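Local coordinates for glycosyl hydrolase, family 31/fibronectin type III domain protein (Clostridium perfringens, PDB 4UAP) that binds galacto-configured sugars such as N-acetylgalactosamine through a beta-sandwich carbohydrate-binding module that belongs to a family 31 glycoside hydrolase, at residues A[13-18]-A[37-42]; A[27-32]-A[142-147]; A[87-92]-A[129-134]; A[94-99]-A[120-125]. All blocks are in the same frame, centred on the assembly; numbering follows the deposited sequence.

Contact 1: A[13-18]-A[37-42]; sequences SQLQSG and MDLKWI. With NGA (2-acetamido-2-deoxy-beta-D-galactopyranose), chain C.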
loop_
_atom_site.group_PDB
_atom_site.type_symbol
_atom_site.label_atom_id
_atom_site.label_comp_id
_atom_site.label_asym_id
_atom_site.label_seq_id
_atom_site.Cartn_x
_atom_site.Cartn_y
_atom_site.Cartn_z
ATOM N N SER A 13 -8.408 -5.832 10.855
ATOM C CA SER A 13 -9.857 -5.956 10.979
ATOM C C SER A 13 -10.561 -5.141 9.884
ATOM O O SER A 13 -11.771 -5.260 9.710
ATOM C CB SER A 13 -10.345 -5.531 12.375
ATOM O OG SER A 13 -10.320 -4.127 12.539
ATOM N N GLN A 14 -9.803 -4.335 9.135
ATOM C CA GLN A 14 -10.360 -3.541 8.028
ATOM C C GLN A 14 -10.396 -4.297 6.703
ATOM O O GLN A 14 -10.959 -3.813 5.722
ATOM C CB GLN A 14 -9.552 -2.263 7.809
ATOM C CG GLN A 14 -9.401 -1.392 9.023
ATOM C CD GLN A 14 -10.723 -0.906 9.537
ATOM O OE1 GLN A 14 -11.382 -0.081 8.907
ATOM N NE2 GLN A 14 -11.127 -1.418 10.686
ATOM N N LEU A 15 -9.785 -5.472 6.677
ATOM C CA LEU A 15 -9.436 -6.112 5.420
ATOM C C LEU A 15 -10.267 -7.341 5.150
ATOM O O LEU A 15 -10.746 -8.001 6.073
ATOM C CB LEU A 15 -7.951 -6.492 5.414
ATOM C CG LEU A 15 -7.001 -5.330 5.690
ATOM C CD1 LEU A 15 -5.541 -5.814 5.650
ATOM C CD2 LEU A 15 -7.254 -4.203 4.703
ATOM N N GLN A 16 -10.419 -7.650 3.869
ATOM C CA GLN A 16 -11.183 -8.811 3.445
ATOM C C GLN A 16 -10.440 -10.089 3.803
ATOM O O GLN A 16 -9.221 -10.180 3.631
ATOM C CB GLN A 16 -11.446 -8.760 1.936
ATOM C CG GLN A 16 -12.197 -9.974 1.386
ATOM C CD GLN A 16 -13.576 -10.129 1.995
ATOM O OE1 GLN A 16 -14.202 -9.148 2.416
ATOM N NE2 GLN A 16 -14.058 -11.365 2.052
ATOM N N SER A 17 -11.182 -11.080 4.289
ATOM C CA SER A 17 -10.594 -12.365 4.659
ATOM C C SER A 17 -9.757 -12.955 3.525
ATOM O O SER A 17 -10.211 -13.034 2.388
ATOM C CB SER A 17 -11.704 -13.347 5.060
ATOM O OG SER A 17 -11.162 -14.606 5.412
ATOM N N GLY A 18 -8.535 -13.379 3.827
ATOM C CA GLY A 18 -7.691 -13.976 2.806
ATOM C C GLY A 18 -6.964 -12.964 1.937
ATOM O O GLY A 18 -6.172 -13.334 1.074
ATOM N N MET A 37 -4.166 -7.130 -1.433
ATOM C CA MET A 37 -4.754 -6.693 -0.171
ATOM C C MET A 37 -5.970 -5.823 -0.496
ATOM O O MET A 37 -5.850 -4.845 -1.241
ATOM C CB MET A 37 -3.746 -5.896 0.673
ATOM C CG MET A 37 -4.266 -5.453 2.064
ATOM S SD MET A 37 -3.608 -3.875 2.689
ATOM C CE MET A 37 -4.621 -2.783 1.711
ATOM N N ASP A 38 -7.129 -6.183 0.053
ATOM C CA ASP A 38 -8.373 -5.451 -0.164
ATOM C C ASP A 38 -9.011 -5.072 1.174
ATOM O O ASP A 38 -9.022 -5.872 2.109
ATOM C CB ASP A 38 -9.387 -6.295 -0.957
ATOM C CG ASP A 38 -9.163 -6.273 -2.479
ATOM O OD1 ASP A 38 -8.049 -5.974 -2.970
ATOM O OD2 ASP A 38 -10.141 -6.579 -3.191
ATOM N N LEU A 39 -9.565 -3.869 1.253
ATOM C CA LEU A 39 -10.499 -3.529 2.317
ATOM C C LEU A 39 -11.681 -4.499 2.235
ATOM O O LEU A 39 -11.953 -5.039 1.159
ATOM C CB LEU A 39 -10.967 -2.083 2.168
ATOM C CG LEU A 39 -10.647 -1.152 3.335
ATOM C CD1 LEU A 39 -9.149 -1.111 3.592
ATOM C CD2 LEU A 39 -11.212 0.247 3.074
ATOM N N LYS A 40 -12.380 -4.719 3.347
ATOM C CA LYS A 40 -13.501 -5.666 3.366
ATOM C C LYS A 40 -14.469 -5.467 2.199
ATOM O O LYS A 40 -14.930 -4.350 1.938
ATOM C CB LYS A 40 -14.284 -5.558 4.680
ATOM C CG LYS A 40 -13.619 -6.200 5.886
ATOM C CD LYS A 40 -14.539 -6.118 7.106
ATOM C CE LYS A 40 -13.854 -6.668 8.352
ATOM N NZ LYS A 40 -13.149 -7.952 8.090
ATOM N N TRP A 41 -14.775 -6.552 1.498
ATOM C CA TRP A 41 -15.758 -6.483 0.416
ATOM C C TRP A 41 -17.159 -6.226 0.957
ATOM O O TRP A 41 -17.498 -6.659 2.059
ATOM C CB TRP A 41 -15.760 -7.770 -0.408
ATOM C CG TRP A 41 -14.522 -7.977 -1.224
ATOM C CD1 TRP A 41 -13.335 -7.296 -1.120
ATOM C CD2 TRP A 41 -14.344 -8.941 -2.264
ATOM N NE1 TRP A 41 -12.437 -7.778 -2.042
ATOM C CE2 TRP A 41 -13.030 -8.786 -2.756
ATOM C CE3 TRP A 41 -15.181 -9.909 -2.844
ATOM C CZ2 TRP A 41 -12.525 -9.573 -3.797
ATOM C CZ3 TRP A 41 -14.676 -10.692 -3.878
ATOM C CH2 TRP A 41 -13.359 -10.518 -4.343
ATOM N N ILE A 42 -17.954 -5.501 0.182
ATOM C CA ILE A 42 -19.342 -5.244 0.518
ATOM C C ILE A 42 -20.242 -6.278 -0.152
ATOM O O ILE A 42 -20.312 -6.324 -1.376
ATOM C CB ILE A 42 -19.786 -3.842 0.068
ATOM C CG1 ILE A 42 -18.807 -2.778 0.564
ATOM C CG2 ILE A 42 -21.205 -3.562 0.547
ATOM C CD1 ILE A 42 -18.579 -2.822 2.023
HETATM C C1 NGA C . -16.443 -5.804 -6.073
HETATM C C2 NGA C . -15.180 -6.252 -6.802
HETATM C C3 NGA C . -14.211 -6.865 -5.813
HETATM C C4 NGA C . -13.997 -5.885 -4.666
HETATM C C5 NGA C . -15.339 -5.652 -3.971
HETATM C C6 NGA C . -15.329 -4.676 -2.802
HETATM C C7 NGA C . -15.126 -7.037 -9.141
HETATM C C8 NGA C . -15.505 -8.142 -10.083
HETATM N N2 NGA C . -15.488 -7.213 -7.863
HETATM O O1 NGA C . -17.129 -4.907 -6.913
HETATM O O3 NGA C . -13.024 -7.161 -6.508
HETATM O O4 NGA C . -13.506 -4.673 -5.196
HETATM O O5 NGA C . -16.227 -5.080 -4.886
HETATM O O6 NGA C . -16.661 -4.464 -2.344
HETATM O O7 NGA C . -14.517 -6.042 -9.561
HETATM O O HOH W 1 -16.366 -8.358 3.907
#
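Q14 gives its carbonyl O to the backbone N of K40, 2.9 Å away. The amide of Q14 turns elsewhere, with OE1 taken by the backbone N of T52. L15 faces L39 in a single beta bridge. Its CD1 rests on CG of M37 and its CD2 on CD1 of L39, each at 3.8 Å. The carbonyl O of L15 takes a bond from NZ of K40 at 3.1 Å, with the donor above the carbonyl plane. In this CBM32 beta-sandwich the loop supports, through Q16, the W41 ring on which N-acetylgalactosamine lies. The backbone N of Q16 bonds to O of D38, nearly straight at 170°. Its chain bends at chi2 (62°) and carries CD back toward W41. CG lies 3.8 Å above the W41 ring plane, a CH-pi contact offset toward the rim. The sugar lies over the opposite face, with C4 toward the rim. OE1 of Q16 accepts from N of W41 at 2.8 Å, and a water joins OE1 to O of W41. NE1 of W41 bonds to OD2 of D38, which also pairs with R36. The next backbone N, of I42, donates to O6 of the sugar.

Contact 2: A[27-32]-A[142-147]; sequences GTTSSD and INEIEF. With CA (calcium ion), chain D.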
loop_
_atom_site.group_PDB
_atom_site.type_symbol
_atom_site.label_atom_id
_atom_site.label_comp_id
_atom_site.label_asym_id
_atom_site.label_seq_id
_atom_site.Cartn_x
_atom_site.Cartn_y
_atom_site.Cartn_z
ATOM N N GLY A 27 5.003 -11.099 -2.988
ATOM C CA GLY A 27 5.701 -11.240 -4.253
ATOM C C GLY A 27 4.762 -11.406 -5.433
ATOM O O GLY A 27 5.153 -11.937 -6.470
ATOM N N THR A 28 3.518 -10.961 -5.283
ATOM C CA THR A 28 2.549 -11.035 -6.369
ATOM C C THR A 28 2.100 -9.646 -6.775
ATOM O O THR A 28 1.375 -8.986 -6.034
ATOM C CB THR A 28 1.300 -11.865 -5.983
ATOM O OG1 THR A 28 0.789 -11.410 -4.721
ATOM C CG2 THR A 28 1.651 -13.349 -5.878
ATOM N N THR A 29 2.496 -9.212 -7.965
ATOM C CA THR A 29 2.184 -7.851 -8.397
ATOM C C THR A 29 1.001 -7.769 -9.357
ATOM O O THR A 29 0.612 -6.678 -9.770
ATOM C CB THR A 29 3.399 -7.201 -9.082
ATOM O OG1 THR A 29 3.811 -8.026 -10.176
ATOM C CG2 THR A 29 4.553 -7.038 -8.096
ATOM N N SER A 30 0.433 -8.909 -9.728
ATOM C CA SER A 30 -0.705 -8.892 -10.654
ATOM C C SER A 30 -1.953 -8.372 -9.952
ATOM O O SER A 30 -1.994 -8.294 -8.719
ATOM C CB SER A 30 -0.972 -10.284 -11.227
ATOM O OG SER A 30 -1.666 -11.082 -10.283
ATOM N N SER A 31 -2.972 -8.032 -10.734
ATOM C CA SER A 31 -4.220 -7.487 -10.189
ATOM C C SER A 31 -5.239 -8.562 -9.808
ATOM O O SER A 31 -6.351 -8.239 -9.379
ATOM C CB SER A 31 -4.855 -6.522 -11.194
ATOM O OG SER A 31 -4.033 -5.383 -11.398
ATOM N N ASP A 32 -4.862 -9.832 -9.959
ATOM C CA ASP A 32 -5.737 -10.960 -9.629
ATOM C C ASP A 32 -6.195 -10.879 -8.179
ATOM O O ASP A 32 -5.446 -10.388 -7.339
ATOM C CB ASP A 32 -5.009 -12.284 -9.867
ATOM C CG ASP A 32 -4.611 -12.485 -11.330
ATOM O OD1 ASP A 32 -5.496 -12.396 -12.210
ATOM O OD2 ASP A 32 -3.414 -12.728 -11.602
ATOM N N ILE A 142 -4.930 -3.041 -3.303
ATOM C CA ILE A 142 -3.522 -2.853 -3.626
ATOM C C ILE A 142 -2.897 -4.212 -3.934
ATOM O O ILE A 142 -3.068 -5.156 -3.166
ATOM C CB ILE A 142 -2.770 -2.168 -2.461
ATOM C CG1 ILE A 142 -3.374 -0.783 -2.186
ATOM C CG2 ILE A 142 -1.273 -2.079 -2.765
ATOM C CD1 ILE A 142 -2.806 -0.097 -0.908
ATOM N N ASN A 143 -2.193 -4.321 -5.061
ATOM C CA ASN A 143 -1.572 -5.588 -5.453
ATOM C C ASN A 143 -0.344 -5.947 -4.628
ATOM O O ASN A 143 -0.143 -7.091 -4.253
ATOM C CB ASN A 143 -1.154 -5.552 -6.929
ATOM C CG ASN A 143 -2.304 -5.266 -7.856
ATOM O OD1 ASN A 143 -3.464 -5.211 -7.435
ATOM N ND2 ASN A 143 -1.992 -5.095 -9.143
ATOM N N GLU A 144 0.501 -4.958 -4.380
ATOM C CA GLU A 144 1.825 -5.218 -3.832
ATOM C C GLU A 144 2.490 -3.892 -3.547
ATOM O O GLU A 144 2.200 -2.899 -4.211
ATOM C CB GLU A 144 2.684 -6.038 -4.817
ATOM C CG GLU A 144 4.037 -6.539 -4.236
ATOM C CD GLU A 144 3.931 -7.908 -3.559
ATOM O OE1 GLU A 144 4.960 -8.442 -3.102
ATOM O OE2 GLU A 144 2.812 -8.458 -3.478
ATOM N N ILE A 145 3.366 -3.870 -2.552
ATOM C CA ILE A 145 4.242 -2.733 -2.351
ATOM C C ILE A 145 5.653 -3.285 -2.243
ATOM O O ILE A 145 5.904 -4.173 -1.433
ATOM C CB ILE A 145 3.869 -1.912 -1.094
ATOM C CG1 ILE A 145 2.451 -1.336 -1.253
ATOM C CG2 ILE A 145 4.898 -0.791 -0.871
ATOM C CD1 ILE A 145 1.914 -0.564 -0.014
ATOM N N GLU A 146 6.546 -2.787 -3.099
ATOM C CA GLU A 146 7.938 -3.245 -3.173
ATOM C C GLU A 146 8.910 -2.158 -2.747
ATOM O O GLU A 146 8.706 -0.987 -3.065
ATOM C CB GLU A 146 8.287 -3.683 -4.602
ATOM C CG GLU A 146 7.519 -4.883 -5.085
ATOM C CD GLU A 146 7.999 -5.362 -6.429
ATOM O OE1 GLU A 146 8.578 -4.544 -7.178
ATOM O OE2 GLU A 146 7.800 -6.558 -6.735
ATOM N N PHE A 147 9.976 -2.554 -2.053
ATOM C CA PHE A 147 10.991 -1.612 -1.579
ATOM C C PHE A 147 12.326 -1.905 -2.265
ATOM O O PHE A 147 12.765 -3.051 -2.320
ATOM C CB PHE A 147 11.125 -1.694 -0.047
ATOM C CG PHE A 147 9.884 -1.252 0.684
ATOM C CD1 PHE A 147 8.796 -2.104 0.805
ATOM C CD2 PHE A 147 9.792 0.026 1.211
ATOM C CE1 PHE A 147 7.640 -1.693 1.446
ATOM C CE2 PHE A 147 8.650 0.445 1.861
ATOM C CZ PHE A 147 7.565 -0.417 1.978
HETATM CA CA CA D . 0.619 -9.175 -3.671
#
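A calcium ion joins T28 to N143 and E144, so oxygens that would otherwise repel sit side by side. T28 binds it twice, through backbone O and through OG1, the latter at 2.5 Å. OG1 stands between the backbone N and the carbonyl carbon (chi1 50°), which brings both oxygens to the same ion. The carbonyl O of N143 and OE2 of E144 come from strand 141-149. OE2 lies 2.3 Å from the calcium ion. K23, D26 and S35 complete the site. O of T28 and O of N143 are 3.0 Å apart, a closeness explained by the shared metal.

The E144 side chain bends at chi2 (89°), and its two oxygens have different partners. While OE2 holds the metal, OE1 accepts from N of G27 at 2.7 Å, on its syn side. N of T28 adds a weak bond to OE2. G27 has backbone angles that suit glycine.

The side chain of N143 holds T29 and S31. ND2 donates to O of T29 and to OG of S31, each at 3.1 Å. The T29 oxygen is met from above its carbonyl plane. OG of S31 also bonds to M76. OD1 of N143 is buried with no partner in the model. CG2 of T29 packs on CB of E144.

The calcium site thus fastens the 27-32 loop to strand 141-149. The ion probably offsets the negative charge of E144 and D26, and the N-H groups of G27 and, weakly, T28 would further ease the charge on E144.

Contact 3: A[87-92]-A[129-134]; sequences MKKVKA and TALDSH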
loop_
_atom_site.group_PDB
_atom_site.type_symbol
_atom_site.label_atom_id
_atom_site.label_comp_id
_atom_site.label_asym_id
_atom_site.label_seq_id
_atom_site.Cartn_x
_atom_site.Cartn_y
_atom_site.Cartn_z
ATOM N N MET A 87 -6.440 2.452 -5.391
ATOM C CA MET A 87 -6.032 3.663 -4.688
ATOM C C MET A 87 -6.053 4.880 -5.633
ATOM O O MET A 87 -5.689 4.776 -6.810
ATOM C CB MET A 87 -4.631 3.463 -4.089
ATOM C CG MET A 87 -4.290 4.375 -2.895
ATOM S SD MET A 87 -2.747 3.840 -2.091
ATOM C CE MET A 87 -1.604 3.933 -3.457
ATOM N N LYS A 88 -6.494 6.022 -5.113
ATOM C CA LYS A 88 -6.535 7.267 -5.876
ATOM C C LYS A 88 -5.602 8.310 -5.270
ATOM O O LYS A 88 -5.083 9.172 -5.975
ATOM C CB LYS A 88 -7.956 7.825 -5.922
ATOM C CG LYS A 88 -8.090 9.073 -6.799
ATOM C CD LYS A 88 -9.517 9.624 -6.808
ATOM C CE LYS A 88 -9.660 10.731 -7.848
ATOM N NZ LYS A 88 -11.011 11.370 -7.817
ATOM N N LYS A 89 -5.410 8.232 -3.951
ATOM C CA LYS A 89 -4.620 9.215 -3.215
ATOM C C LYS A 89 -3.913 8.573 -2.027
ATOM O O LYS A 89 -4.495 7.778 -1.293
ATOM C CB LYS A 89 -5.512 10.361 -2.736
ATOM C CG LYS A 89 -4.779 11.511 -2.065
ATOM C CD LYS A 89 -5.780 12.640 -1.822
ATOM C CE LYS A 89 -5.267 13.690 -0.867
ATOM N NZ LYS A 89 -6.309 14.754 -0.676
ATOM N N VAL A 90 -2.656 8.938 -1.834
ATOM C CA VAL A 90 -1.824 8.274 -0.848
ATOM C C VAL A 90 -0.876 9.280 -0.246
ATOM O O VAL A 90 -0.514 10.270 -0.886
ATOM C CB VAL A 90 -1.025 7.106 -1.485
ATOM C CG1 VAL A 90 -0.006 7.628 -2.503
ATOM C CG2 VAL A 90 -0.358 6.221 -0.419
ATOM N N LYS A 91 -0.482 9.040 0.995
ATOM C CA LYS A 91 0.606 9.801 1.577
ATOM C C LYS A 91 1.561 8.831 2.243
ATOM O O LYS A 91 1.224 7.665 2.474
ATOM C CB LYS A 91 0.090 10.836 2.587
ATOM C CG LYS A 91 -0.605 10.240 3.805
ATOM C CD LYS A 91 -0.858 11.304 4.878
ATOM C CE LYS A 91 -1.441 10.662 6.131
ATOM N NZ LYS A 91 -1.825 11.657 7.171
ATOM N N ALA A 92 2.754 9.307 2.564
ATOM C CA ALA A 92 3.703 8.453 3.251
ATOM C C ALA A 92 4.628 9.270 4.142
ATOM O O ALA A 92 4.879 10.454 3.894
ATOM C CB ALA A 92 4.508 7.637 2.250
ATOM N N THR A 129 -0.162 5.645 3.917
ATOM C CA THR A 129 -1.578 5.759 4.207
ATOM C C THR A 129 -2.378 5.980 2.934
ATOM O O THR A 129 -2.202 6.988 2.252
ATOM C CB THR A 129 -1.864 6.905 5.194
ATOM O OG1 THR A 129 -1.025 6.757 6.345
ATOM C CG2 THR A 129 -3.313 6.851 5.640
ATOM N N ALA A 130 -3.241 5.019 2.616
ATOM C CA ALA A 130 -4.222 5.184 1.551
ATOM C C ALA A 130 -5.320 6.147 2.021
ATOM O O ALA A 130 -5.967 5.909 3.038
ATOM C CB ALA A 130 -4.805 3.833 1.155
ATOM N N LEU A 131 -5.508 7.237 1.282
ATOM C CA LEU A 131 -6.420 8.302 1.692
ATOM C C LEU A 131 -7.733 8.239 0.932
ATOM O O LEU A 131 -8.779 8.599 1.460
ATOM C CB LEU A 131 -5.781 9.678 1.476
ATOM C CG LEU A 131 -4.456 9.906 2.189
ATOM C CD1 LEU A 131 -3.845 11.225 1.728
ATOM C CD2 LEU A 131 -4.690 9.897 3.691
ATOM N N ASP A 132 -7.669 7.799 -0.321
ATOM C CA ASP A 132 -8.856 7.712 -1.154
ATOM C C ASP A 132 -8.712 6.582 -2.166
ATOM O O ASP A 132 -7.594 6.197 -2.531
ATOM C CB ASP A 132 -9.093 9.040 -1.876
ATOM C CG ASP A 132 -10.518 9.197 -2.359
ATOM O OD1 ASP A 132 -11.405 8.483 -1.838
ATOM O OD2 ASP A 132 -10.756 10.042 -3.256
ATOM N N SER A 133 -9.844 6.038 -2.596
ATOM C CA SER A 133 -9.875 5.100 -3.715
ATOM C C SER A 133 -10.712 5.707 -4.846
ATOM O O SER A 133 -11.261 6.795 -4.699
ATOM C CB SER A 133 -10.461 3.759 -3.292
ATOM O OG SER A 133 -11.870 3.858 -3.169
ATOM N N HIS A 134 -10.809 5.006 -5.969
ATOM C CA HIS A 134 -11.624 5.482 -7.082
ATOM C C HIS A 134 -13.103 5.178 -6.925
ATOM O O HIS A 134 -13.884 5.438 -7.837
ATOM C CB HIS A 134 -11.120 4.888 -8.396
ATOM C CG HIS A 134 -9.843 5.505 -8.864
ATOM N ND1 HIS A 134 -8.608 5.006 -8.514
ATOM C CD2 HIS A 134 -9.608 6.613 -9.607
ATOM C CE1 HIS A 134 -7.663 5.768 -9.041
ATOM N NE2 HIS A 134 -8.244 6.747 -9.709
#
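K88 lays its side chain across the ring of H134. CB sits over the ring centre, 3.7 Å above the plane, in a CH-pi contact, and also touches C of S133. CG is anti to the backbone N (chi1 -176°) and lies 3.7 Å from NE2 of H134. CD passes OD2 of D132 at 3.8 Å. The chain stays extended, and NZ ends 4.8 Å from the same OD2, near an opposite charge but not in contact. ND1 of H134 also bonds to the backbone O of A86, which helps to fix the ring.

The strands 87-96 and 125-133 are antiparallel neighbours in one sheet of the beta-sandwich, and two classic beta bulges interrupt their pairing. In the first, K88 and K89 both face D132. N of K88 bonds to O of D132 at 2.8 Å, and N of K89 reaches that oxygen weakly. In the second, L131 and D132 both face K89, whose O takes a 2.8 Å bond from N of L131 and a weak one from N of D132. Beyond the bulges, K91 and T129 exchange two backbone bonds.

CD1 of L131 packs against the aliphatic chain of K89, and CD2 against that of K91. On the inner face, SD of M87 rests 3.8 Å from CB of A130. L140 covers both, and I72 of strand 64-74 packs on M87.

Contact 4: A[94-99]-A[120-125]; sequences GYLNGE and GKEFDK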
loop_
_atom_site.group_PDB
_atom_site.type_symbol
_atom_site.label_atom_id
_atom_site.label_comp_id
_atom_site.label_asym_id
_atom_site.label_seq_id
_atom_site.Cartn_x
_atom_site.Cartn_y
_atom_site.Cartn_z
ATOM N N GLY A 94 8.341 8.646 6.596
ATOM C CA GLY A 94 9.434 7.756 6.930
ATOM C C GLY A 94 9.987 8.135 8.290
ATOM O O GLY A 94 9.863 9.287 8.715
ATOM N N TYR A 95 10.587 7.166 8.972
ATOM C CA TYR A 95 11.195 7.403 10.279
ATOM C C TYR A 95 12.613 6.852 10.325
ATOM O O TYR A 95 12.923 5.817 9.735
ATOM C CB TYR A 95 10.364 6.770 11.403
ATOM C CG TYR A 95 8.966 7.333 11.525
ATOM C CD1 TYR A 95 7.921 6.820 10.769
ATOM C CD2 TYR A 95 8.695 8.382 12.387
ATOM C CE1 TYR A 95 6.640 7.340 10.875
ATOM C CE2 TYR A 95 7.429 8.905 12.502
ATOM C CZ TYR A 95 6.401 8.379 11.751
ATOM O OH TYR A 95 5.136 8.907 11.869
ATOM N N LEU A 96 13.473 7.561 11.041
ATOM C CA LEU A 96 14.813 7.087 11.316
ATOM C C LEU A 96 15.178 7.552 12.732
ATOM O O LEU A 96 15.211 8.755 13.011
ATOM C CB LEU A 96 15.809 7.605 10.273
ATOM C CG LEU A 96 17.245 7.078 10.416
ATOM C CD1 LEU A 96 17.305 5.559 10.277
ATOM C CD2 LEU A 96 18.160 7.741 9.403
ATOM N N ASN A 97 15.393 6.588 13.622
ATOM C CA ASN A 97 15.702 6.871 15.023
ATOM C C ASN A 97 14.716 7.832 15.673
ATOM O O ASN A 97 15.117 8.740 16.395
ATOM C CB ASN A 97 17.115 7.433 15.141
ATOM C CG ASN A 97 18.136 6.575 14.423
ATOM O OD1 ASN A 97 18.980 7.080 13.679
ATOM N ND2 ASN A 97 18.052 5.265 14.624
ATOM N N GLY A 98 13.429 7.647 15.392
ATOM C CA GLY A 98 12.405 8.532 15.919
ATOM C C GLY A 98 12.180 9.802 15.106
ATOM O O GLY A 98 11.087 10.371 15.145
ATOM N N GLU A 99 13.209 10.250 14.388
ATOM C CA GLU A 99 13.102 11.405 13.488
ATOM C C GLU A 99 12.079 11.088 12.371
ATOM O O GLU A 99 12.143 10.032 11.751
ATOM C CB GLU A 99 14.489 11.762 12.907
ATOM C CG GLU A 99 14.594 13.134 12.195
ATOM C CD GLU A 99 16.043 13.580 11.840
ATOM O OE1 GLU A 99 16.210 14.748 11.409
ATOM O OE2 GLU A 99 17.013 12.791 11.975
ATOM N N GLY A 120 17.964 7.390 -1.939
ATOM C CA GLY A 120 18.904 6.857 -0.968
ATOM C C GLY A 120 18.713 7.344 0.457
ATOM O O GLY A 120 19.597 7.159 1.296
ATOM N N LYS A 121 17.568 7.955 0.752
ATOM C CA LYS A 121 17.282 8.320 2.134
ATOM C C LYS A 121 17.206 7.048 2.973
ATOM O O LYS A 121 16.840 5.983 2.470
ATOM C CB LYS A 121 15.993 9.135 2.244
ATOM C CG LYS A 121 16.151 10.594 1.801
ATOM C CD LYS A 121 14.798 11.299 1.733
ATOM C CE LYS A 121 14.880 12.595 0.938
ATOM N N GLU A 122 17.569 7.169 4.242
ATOM C CA GLU A 122 17.672 6.014 5.134
ATOM C C GLU A 122 16.507 5.981 6.115
ATOM O O GLU A 122 16.161 6.997 6.708
ATOM C CB GLU A 122 19.012 6.046 5.892
ATOM C CG GLU A 122 19.242 4.870 6.809
ATOM C CD GLU A 122 20.631 4.878 7.452
ATOM O OE1 GLU A 122 21.219 5.966 7.633
ATOM O OE2 GLU A 122 21.134 3.781 7.773
ATOM N N PHE A 123 15.893 4.816 6.280
ATOM C CA PHE A 123 14.726 4.695 7.154
ATOM C C PHE A 123 14.732 3.367 7.870
ATOM O O PHE A 123 15.187 2.378 7.306
ATOM C CB PHE A 123 13.422 4.789 6.360
ATOM C CG PHE A 123 13.282 6.031 5.558
ATOM C CD1 PHE A 123 12.941 7.223 6.168
ATOM C CD2 PHE A 123 13.482 6.006 4.186
ATOM C CE1 PHE A 123 12.806 8.382 5.417
ATOM C CE2 PHE A 123 13.344 7.154 3.436
ATOM C CZ PHE A 123 13.005 8.341 4.047
ATOM N N ASP A 124 14.190 3.325 9.082
ATOM C CA ASP A 124 13.905 2.027 9.688
ATOM C C ASP A 124 12.410 1.694 9.649
ATOM O O ASP A 124 12.019 0.558 9.916
ATOM C CB ASP A 124 14.412 1.967 11.120
ATOM C CG ASP A 124 14.152 3.234 11.881
ATOM O OD1 ASP A 124 13.057 3.805 11.716
ATOM O OD2 ASP A 124 15.048 3.664 12.652
ATOM N N LYS A 125 11.588 2.686 9.315
ATOM C CA LYS A 125 10.134 2.502 9.233
ATOM C C LYS A 125 9.527 3.420 8.179
ATOM O O LYS A 125 9.928 4.574 8.048
ATOM C CB LYS A 125 9.484 2.774 10.591
ATOM C CG LYS A 125 7.984 2.715 10.574
ATOM C CD LYS A 125 7.396 3.344 11.826
ATOM C CE LYS A 125 7.397 2.389 12.982
ATOM N NZ LYS A 125 6.772 3.047 14.173
HETATM O O HOH W 2 12.333 5.351 13.851
#
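Y95 pairs with K125 in an antiparallel bridge, and a classic beta bulge places D124 and K125 both opposite Y95. The bulge lies at one end of the beta-sandwich, beside the type I' turn from L96 to E99. Here the chain turns a corner at D124, passing from strand 121-123 of one sheet to strand 125-133 of the other. N of Y95 donates to O of K125 at 2.8 Å. O of Y95 takes N of D124 at 2.9 Å, and N of K125 only weakly. CA of F123 also approaches this oxygen.

The side chains of Y95 and K125 run side by side in the same direction. CD of K125 touches CD1 of Y95 at 3.7 Å. NZ of K125 is too far from the ring for more than a weak cation-pi attraction.

CD2 of L96 lies 3.4 Å from O of E122, and both methyls of L96 touch CG of E122. P64 packs on both residues. The F123 ring meets CA of G94 through CD1 at 3.6 Å. G94 has no side chain, and the ring comes directly against its CA. F101 and L103 of strand 99-106 cover F123 as well.

D124 ties the bulge to the turn. Its CG sits between the backbone N and the carbonyl carbon (chi1 41°), which puts it close to O of Y95 and CA of L96. The turn is closed weakly by N of E99 to O of L96, and N of L96 to O of E99 flanks it. A water bridges OD1 of D124 and N of G98. OD2 accepts from N of N97 on its syn side, at 3.1 Å and 175°.

Overall arrangement
Contact 3 lies within one sheet, with a buried face of M87, V90 and A130 and a lysine-rich outer face. Contact 4 uses the far end of the same strand 87-96, about 21 Å away between centres, and sits nearer the surface. Contacts 1 and 2 tie loops to the other sheet, which contact 4 also reaches through 121-123. N of M37 probably bonds O of I142 between contacts 1 and 2. Their chemistry differs. Contact 2 depends on a metal and a carboxylate, contact 1 on backbone bonds and a ring beside the sugar. Contacts 3 and 4 rest on bulged strand pairing, and contact 4 adds an aspartate bond to a turn. I142 touches M87, so contacts 2 and 3 meet between the sheets.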